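Local coordinates for putative curved DNA-binding protein (Chaetomium thermophilum var. thermophilum DSM 1495, PDB 4IPA) that probably acts in ribosome biogenesis as an Arx1-type protein with a methionine-aminopeptidase-like fold, and may bind DNA, at residues K189-E201 with K230-V244. Residues are numbered along the deposited sequence; the frame is centred on the assembly and turned at random.
Sequences KPPSQAKISSLLE and KIILSPGENIKGEGV
Ile196 and Leu200 of helix 193-205 meet Leu233, next to edge strand 230-232, where a helix covers the antiparallel sheet of a methionine-aminopeptidase-like (M24, pita-bread) fold. The packing is tight here. The side chain of Leu233 crosses those of Ile196 and Leu200 at about a right angle, its CD2 3.9 Å from Ile196 CG2 and its CD1 pressed to 3.4 Å from Leu200 CD2, closer than usual for two methyl groups. Branched aliphatic chains suit this buried layer; Leu164 of helix 148-167 touches both Ile196 and Leu200, and Val163 touches Leu200. Gln193 is also closely packed, extending its amide among the backbones of Lys230, Ile232 and Gly241; Gly241, having no side chain, lets the amide lie against the main chain.

Ser197, small enough for the backbones to come close, joins the core to the polar side. Its OG stands beside its own backbone N (chi1 -82°), where it accepts from Ser234 N, in the turn after Leu233, at 2.7 Å, a bent bond of 138°, and gives a weak bond back to Gln193 O.

Toward solvent the contact loosens. Pro190 packs CB on Val244 CG1 at 3.8 Å, a rigid apolar ring against the two methyls of a beta-branched valine. At the other end, the extended chain of exposed Glu201 brings OE2 to 3.0 Å from Ser234 OG, and a water donates to Ser197 O at 3.1 Å while lying 2.6 Å from Ser234 OG.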
ATOM      1  N   LYS A 189       9.499 -25.564  -6.842  1.00 30.48           N
ATOM      2  CA  LYS A 189       9.969 -24.544  -5.915  1.00 30.20           C
ATOM      3  C   LYS A 189       9.227 -23.212  -6.095  1.00 28.80           C
ATOM      4  O   LYS A 189       8.841 -22.846  -7.207  1.00 27.23           O
ATOM      5  CB  LYS A 189      11.479 -24.349  -6.075  1.00 31.51           C
ATOM      6  CG  LYS A 189      12.317 -25.204  -5.118  1.00 34.41           C
ATOM      7  CD  LYS A 189      13.592 -25.746  -5.760  1.00 36.69           C
ATOM      8  CE  LYS A 189      14.321 -24.707  -6.606  1.00 38.95           C
ATOM      9  NZ  LYS A 189      14.375 -25.086  -8.061  1.00 44.23           N
ATOM     10  N   PRO A 190       9.002 -22.495  -4.984  1.00 28.28           N
ATOM     11  CA  PRO A 190       8.509 -21.119  -5.076  1.00 28.35           C
ATOM     12  C   PRO A 190       9.444 -20.322  -5.964  1.00 29.06           C
ATOM     13  O   PRO A 190      10.659 -20.454  -5.846  1.00 27.17           O
ATOM     14  CB  PRO A 190       8.598 -20.604  -3.631  1.00 28.40           C
ATOM     15  CG  PRO A 190       9.482 -21.573  -2.926  1.00 31.31           C
ATOM     16  CD  PRO A 190       9.283 -22.887  -3.596  1.00 29.69           C
ATOM     17  N   PRO A 191       8.877 -19.514  -6.867  1.00 29.41           N
ATOM     18  CA  PRO A 191       9.675 -18.728  -7.814  1.00 27.24           C
ATOM     19  C   PRO A 191      10.636 -17.810  -7.071  1.00 24.30           C
ATOM     20  O   PRO A 191      10.261 -17.304  -6.017  1.00 24.21           O
ATOM     21  CB  PRO A 191       8.611 -17.894  -8.561  1.00 28.17           C
ATOM     22  CG  PRO A 191       7.390 -17.934  -7.653  1.00 27.34           C
ATOM     23  CD  PRO A 191       7.433 -19.295  -7.048  1.00 24.19           C
ATOM     24  N   SER A 192      11.858 -17.627  -7.566  1.00 21.87           N
ATOM     25  CA  SER A 192      12.750 -16.647  -6.961  1.00 28.29           C
ATOM     26  C   SER A 192      12.163 -15.228  -7.064  1.00 25.86           C
ATOM     27  O   SER A 192      11.244 -14.973  -7.840  1.00 24.93           O
ATOM     28  CB  SER A 192      14.114 -16.666  -7.639  1.00 25.03           C
ATOM     29  OG  SER A 192      14.012 -16.197  -8.969  1.00 29.88           O
ATOM     30  N   GLN A 193      12.697 -14.294  -6.291  1.00 24.45           N
ATOM     31  CA  GLN A 193      12.241 -12.917  -6.433  1.00 23.97           C
ATOM     32  C   GLN A 193      12.710 -12.266  -7.741  1.00 22.72           C
ATOM     33  O   GLN A 193      12.033 -11.391  -8.284  1.00 20.11           O
ATOM     34  CB  GLN A 193      12.560 -12.097  -5.182  1.00 23.34           C
ATOM     35  CG  GLN A 193      11.667 -12.530  -4.012  1.00 23.14           C
ATOM     36  CD  GLN A 193      11.749 -11.611  -2.809  1.00 19.88           C
ATOM     37  OE1 GLN A 193      11.510 -12.034  -1.679  1.00 23.97           O
ATOM     38  NE2 GLN A 193      12.083 -10.358  -3.041  1.00 17.80           N
ATOM     39  N   ALA A 194      13.841 -12.725  -8.267  1.00 22.58           N
ATOM     40  CA  ALA A 194      14.272 -12.319  -9.607  1.00 25.97           C
ATOM     41  C   ALA A 194      13.259 -12.731 -10.692  1.00 25.02           C
ATOM     42  O   ALA A 194      13.007 -11.989 -11.639  1.00 22.60           O
ATOM     43  CB  ALA A 194      15.643 -12.896  -9.917  1.00 24.92           C
ATOM     44  N   LYS A 195      12.682 -13.917 -10.537  1.00 22.80           N
ATOM     45  CA  LYS A 195      11.719 -14.442 -11.494  1.00 22.17           C
ATOM     46  C   LYS A 195      10.398 -13.670 -11.385  1.00 25.28           C
ATOM     47  O   LYS A 195       9.797 -13.275 -12.388  1.00 24.99           O
ATOM     48  CB  LYS A 195      11.499 -15.938 -11.238  1.00 20.82           C
ATOM     49  CG  LYS A 195      10.440 -16.604 -12.125  1.00 24.42           C
ATOM     50  CD  LYS A 195      10.723 -16.382 -13.618  1.00 27.41           C
ATOM     51  CE  LYS A 195       9.704 -17.134 -14.487  1.00 37.93           C
ATOM     52  NZ  LYS A 195       9.983 -17.047 -15.960  1.00 38.38           N
ATOM     53  N   ILE A 196       9.956 -13.457 -10.153  1.00 20.61           N
ATOM     54  CA  ILE A 196       8.793 -12.630  -9.891  1.00 22.81           C
ATOM     55  C   ILE A 196       8.956 -11.256 -10.545  1.00 23.88           C
ATOM     56  O   ILE A 196       8.060 -10.792 -11.248  1.00 28.49           O
ATOM     57  CB  ILE A 196       8.563 -12.481  -8.374  1.00 26.41           C
ATOM     58  CG1 ILE A 196       8.322 -13.869  -7.757  1.00 24.24           C
ATOM     59  CG2 ILE A 196       7.409 -11.503  -8.090  1.00 20.37           C
ATOM     60  CD1 ILE A 196       8.070 -13.867  -6.248  1.00 24.10           C
ATOM     61  N   SER A 197      10.103 -10.622 -10.322  1.00 21.21           N
ATOM     62  CA  SER A 197      10.387  -9.316 -10.904  1.00 25.66           C
ATOM     63  C   SER A 197      10.302  -9.311 -12.428  1.00 25.39           C
ATOM     64  O   SER A 197       9.619  -8.470 -13.010  1.00 23.17           O
ATOM     65  CB  SER A 197      11.773  -8.811 -10.479  1.00 25.84           C
ATOM     66  OG  SER A 197      11.732  -8.218  -9.196  1.00 26.85           O
ATOM     67  N   SER A 198      11.000 -10.240 -13.072  1.00 23.28           N
ATOM     68  CA  SER A 198      11.033 -10.253 -14.537  1.00 26.51           C
ATOM     69  C   SER A 198       9.642 -10.475 -15.135  1.00 23.44           C
ATOM     70  O   SER A 198       9.287  -9.855 -16.136  1.00 25.02           O
ATOM     71  CB  SER A 198      12.038 -11.277 -15.073  1.00 23.92           C
ATOM     72  OG  SER A 198      11.615 -12.595 -14.786  1.00 29.37           O
ATOM     73  N   LEU A 199       8.849 -11.343 -14.515  1.00 22.65           N
ATOM     74  CA  LEU A 199       7.467 -11.533 -14.955  1.00 23.48           C
ATOM     75  C   LEU A 199       6.637 -10.234 -14.826  1.00 25.77           C
ATOM     76  O   LEU A 199       5.980  -9.808 -15.781  1.00 22.66           O
ATOM     77  CB  LEU A 199       6.803 -12.692 -14.203  1.00 24.76           C
ATOM     78  CG  LEU A 199       7.287 -14.113 -14.542  1.00 34.31           C
ATOM     79  CD1 LEU A 199       6.845 -15.108 -13.479  1.00 30.60           C
ATOM     80  CD2 LEU A 199       6.827 -14.577 -15.926  1.00 28.98           C
ATOM     81  N   LEU A 200       6.678  -9.588 -13.662  1.00 21.19           N
ATOM     82  CA  LEU A 200       5.942  -8.336 -13.513  1.00 20.79           C
ATOM     83  C   LEU A 200       6.448  -7.259 -14.483  1.00 21.37           C
ATOM     84  O   LEU A 200       5.663  -6.453 -14.981  1.00 20.30           O
ATOM     85  CB  LEU A 200       5.971  -7.833 -12.064  1.00 21.75           C
ATOM     86  CG  LEU A 200       4.720  -8.203 -11.259  1.00 24.55           C
ATOM     87  CD1 LEU A 200       4.526  -9.737 -11.215  1.00 19.56           C
ATOM     88  CD2 LEU A 200       4.786  -7.611  -9.864  1.00 14.03           C
ATOM     89  N   GLU A 201       7.750  -7.256 -14.755  1.00 20.52           N
ATOM     90  CA  GLU A 201       8.309  -6.305 -15.711  1.00 25.68           C
ATOM     91  C   GLU A 201       7.764  -6.586 -17.094  1.00 21.34           C
ATOM     92  O   GLU A 201       7.503  -5.666 -17.866  1.00 22.38           O
ATOM     93  CB  GLU A 201       9.838  -6.365 -15.738  1.00 23.26           C
ATOM     94  CG  GLU A 201      10.505  -5.719 -14.551  1.00 27.92           C
ATOM     95  CD  GLU A 201      12.007  -5.925 -14.556  1.00 36.86           C
ATOM     96  OE1 GLU A 201      12.484  -6.744 -15.369  1.00 37.56           O
ATOM     97  OE2 GLU A 201      12.711  -5.273 -13.750  1.00 44.41           O
ATOM     98  N   LYS A 230       9.728 -10.337   2.997  1.00 17.90           N
ATOM     99  CA  LYS A 230       9.333  -9.296   2.060  1.00 17.75           C
ATOM    100  C   LYS A 230       9.701  -9.661   0.618  1.00 19.61           C
ATOM    101  O   LYS A 230      10.698 -10.348   0.353  1.00 17.73           O
ATOM    102  CB  LYS A 230       9.976  -7.962   2.427  1.00 14.59           C
ATOM    103  CG  LYS A 230      11.442  -7.899   2.081  1.00 16.98           C
ATOM    104  CD  LYS A 230      12.149  -6.767   2.798  1.00 17.91           C
ATOM    105  CE  LYS A 230      13.655  -6.909   2.669  1.00 22.47           C
ATOM    106  NZ  LYS A 230      14.361  -5.839   3.443  1.00 26.55           N
ATOM    107  N   ILE A 231       8.879  -9.192  -0.307  1.00 14.74           N
ATOM    108  CA  ILE A 231       9.169  -9.334  -1.720  1.00 18.72           C
ATOM    109  C   ILE A 231       9.483  -7.964  -2.294  1.00 17.28           C
ATOM    110  O   ILE A 231       8.675  -7.051  -2.189  1.00 17.96           O
ATOM    111  CB  ILE A 231       7.969  -9.930  -2.452  1.00 19.75           C
ATOM    112  CG1 ILE A 231       7.722 -11.357  -1.942  1.00 18.31           C
ATOM    113  CG2 ILE A 231       8.206  -9.917  -3.958  1.00 19.95           C
ATOM    114  CD1 ILE A 231       6.488 -12.016  -2.527  1.00 14.38           C
ATOM    115  N   ILE A 232      10.662  -7.800  -2.875  1.00 17.91           N
ATOM    116  CA  ILE A 232      11.006  -6.515  -3.454  1.00 18.27           C
ATOM    117  C   ILE A 232      11.051  -6.599  -4.974  1.00 19.29           C
ATOM    118  O   ILE A 232      11.922  -7.268  -5.520  1.00 19.01           O
ATOM    119  CB  ILE A 232      12.353  -6.009  -2.950  1.00 19.90           C
ATOM    120  CG1 ILE A 232      12.392  -6.017  -1.422  1.00 21.67           C
ATOM    121  CG2 ILE A 232      12.639  -4.607  -3.528  1.00 17.97           C
ATOM    122  CD1 ILE A 232      13.675  -5.442  -0.835  1.00 23.12           C
ATOM    123  N   LEU A 233      10.119  -5.923  -5.652  1.00 16.64           N
ATOM    124  CA  LEU A 233      10.083  -5.926  -7.124  1.00 19.23           C
ATOM    125  C   LEU A 233      11.195  -5.065  -7.748  1.00 21.46           C
ATOM    126  O   LEU A 233      11.548  -4.009  -7.205  1.00 21.02           O
ATOM    127  CB  LEU A 233       8.740  -5.414  -7.625  1.00 22.15           C
ATOM    128  CG  LEU A 233       7.500  -6.146  -7.154  1.00 20.44           C
ATOM    129  CD1 LEU A 233       6.294  -5.437  -7.713  1.00 17.72           C
ATOM    130  CD2 LEU A 233       7.530  -7.637  -7.567  1.00 19.01           C
ATOM    131  N   SER A 234      11.721  -5.508  -8.889  1.00 22.21           N
ATOM    132  CA  SER A 234      12.805  -4.811  -9.592  1.00 25.69           C
ATOM    133  C   SER A 234      13.765  -4.155  -8.633  1.00 28.62           C
ATOM    134  O   SER A 234      13.965  -2.941  -8.689  1.00 27.00           O
ATOM    135  CB  SER A 234      12.260  -3.730 -10.512  1.00 24.78           C
ATOM    136  OG  SER A 234      11.226  -4.224 -11.319  1.00 30.47           O
ATOM    137  N   PRO A 235      14.359  -4.951  -7.742  1.00 27.91           N
ATOM    138  CA  PRO A 235      15.305  -4.425  -6.755  1.00 31.96           C
ATOM    139  C   PRO A 235      16.365  -3.538  -7.403  1.00 40.53           C
ATOM    140  O   PRO A 235      16.752  -2.502  -6.852  1.00 43.86           O
ATOM    141  CB  PRO A 235      15.977  -5.695  -6.204  1.00 36.75           C
ATOM    142  CG  PRO A 235      15.640  -6.799  -7.186  1.00 31.14           C
ATOM    143  CD  PRO A 235      14.294  -6.422  -7.724  1.00 24.86           C
ATOM    144  N   GLY A 236      16.830  -3.953  -8.576  1.00 36.69           N
ATOM    145  CA  GLY A 236      17.981  -3.322  -9.184  1.00 51.31           C
ATOM    146  C   GLY A 236      19.265  -3.853  -8.571  1.00 56.04           C
ATOM    147  O   GLY A 236      19.602  -5.023  -8.761  1.00 51.75           O
ATOM    148  N   GLU A 237      19.954  -3.014  -7.796  1.00 57.46           N
ATOM    149  CA  GLU A 237      21.350  -3.279  -7.431  1.00 56.75           C
ATOM    150  C   GLU A 237      21.601  -3.936  -6.078  1.00 58.19           C
ATOM    151  O   GLU A 237      21.360  -5.132  -5.908  1.00 66.02           O
ATOM    152  CB  GLU A 237      22.183  -2.003  -7.551  1.00 61.82           C
ATOM    153  CG  GLU A 237      22.172  -1.408  -8.944  1.00 61.26           C
ATOM    154  CD  GLU A 237      22.529  -2.429 -10.008  1.00 68.69           C
ATOM    155  OE1 GLU A 237      21.951  -2.357 -11.116  1.00 73.46           O
ATOM    156  OE2 GLU A 237      23.386  -3.304  -9.739  1.00 70.65           O
ATOM    157  N   ASN A 238      22.118  -3.161  -5.126  1.00 50.62           N
ATOM    158  CA  ASN A 238      22.531  -3.714  -3.830  1.00 56.13           C
ATOM    159  C   ASN A 238      21.366  -4.029  -2.886  1.00 62.60           C
ATOM    160  O   ASN A 238      21.512  -3.980  -1.658  1.00 55.60           O
ATOM    161  CB  ASN A 238      23.537  -2.786  -3.136  1.00 54.44           C
ATOM    162  CG  ASN A 238      24.949  -2.897  -3.720  1.00 49.14           C
ATOM    163  OD1 ASN A 238      25.473  -1.944  -4.306  1.00 42.50           O
ATOM    164  ND2 ASN A 238      25.572  -4.061  -3.544  1.00 45.64           N
ATOM    165  N   ILE A 239      20.216  -4.366  -3.469  1.00 57.72           N
ATOM    166  CA  ILE A 239      19.001  -4.601  -2.702  1.00 50.33           C
ATOM    167  C   ILE A 239      18.324  -5.908  -3.139  1.00 48.81           C
ATOM    168  O   ILE A 239      18.443  -6.338  -4.289  1.00 53.40           O
ATOM    169  CB  ILE A 239      18.044  -3.409  -2.842  1.00 49.92           C
ATOM    170  CG1 ILE A 239      16.870  -3.747  -3.755  1.00 49.13           C
ATOM    171  CG2 ILE A 239      18.785  -2.197  -3.398  1.00 58.31           C
ATOM    172  CD1 ILE A 239      15.747  -4.434  -3.049  1.00 41.21           C
ATOM    173  N   LYS A 240      17.641  -6.556  -2.209  1.00 37.20           N
ATOM    174  CA  LYS A 240      16.957  -7.804  -2.509  1.00 37.07           C
ATOM    175  C   LYS A 240      16.014  -8.167  -1.377  1.00 30.59           C
ATOM    176  O   LYS A 240      16.301  -7.903  -0.214  1.00 30.68           O
ATOM    177  CB  LYS A 240      17.958  -8.938  -2.741  1.00 46.36           C
ATOM    178  CG  LYS A 240      18.808  -8.772  -3.995  1.00 50.61           C
ATOM    179  CD  LYS A 240      19.792  -9.919  -4.147  1.00 58.65           C
ATOM    180  CE  LYS A 240      20.637  -9.791  -5.405  1.00 59.57           C
ATOM    181  NZ  LYS A 240      21.614 -10.928  -5.508  1.00 58.12           N
ATOM    182  N   GLY A 241      14.878  -8.755  -1.731  1.00 25.34           N
ATOM    183  CA  GLY A 241      13.935  -9.214  -0.744  1.00 20.29           C
ATOM    184  C   GLY A 241      14.297 -10.622  -0.311  1.00 25.92           C
ATOM    185  O   GLY A 241      15.173 -11.263  -0.903  1.00 23.31           O
ATOM    186  N   GLU A 242      13.608 -11.103   0.716  1.00 19.48           N
ATOM    187  CA  GLU A 242      13.869 -12.418   1.279  1.00 27.57           C
ATOM    188  C   GLU A 242      12.636 -13.001   1.940  1.00 21.80           C
ATOM    189  O   GLU A 242      11.933 -12.315   2.679  1.00 20.24           O
ATOM    190  CB  GLU A 242      14.981 -12.329   2.310  1.00 28.51           C
ATOM    191  CG  GLU A 242      15.511 -13.662   2.750  1.00 30.44           C
ATOM    192  CD  GLU A 242      16.795 -13.525   3.549  1.00 37.42           C
ATOM    193  OE1 GLU A 242      16.731 -13.665   4.789  1.00 42.29           O
ATOM    194  OE2 GLU A 242      17.859 -13.264   2.936  1.00 39.30           O
ATOM    195  N   GLY A 243      12.374 -14.273   1.670  1.00 22.88           N
ATOM    196  CA  GLY A 243      11.273 -14.964   2.304  1.00 22.37           C
ATOM    197  C   GLY A 243      10.185 -15.310   1.307  1.00 28.45           C
ATOM    198  O   GLY A 243      10.012 -14.643   0.285  1.00 30.48           O
ATOM    199  N   VAL A 244       9.437 -16.358   1.614  1.00 24.35           N
ATOM    200  CA  VAL A 244       8.427 -16.863   0.708  1.00 22.14           C
ATOM    201  C   VAL A 244       7.081 -16.893   1.401  1.00 21.02           C
ATOM    202  O   VAL A 244       7.004 -17.189   2.596  1.00 24.93           O
ATOM    203  CB  VAL A 244       8.800 -18.280   0.256  1.00 25.98           C
ATOM    204  CG1 VAL A 244       7.615 -18.978  -0.355  1.00 22.99           C
ATOM    205  CG2 VAL A 244       9.985 -18.219  -0.712  1.00 28.47           C
TER
HETATM  206  O   HOH W   1       9.278  -5.993 -11.213  1.00 25.94           O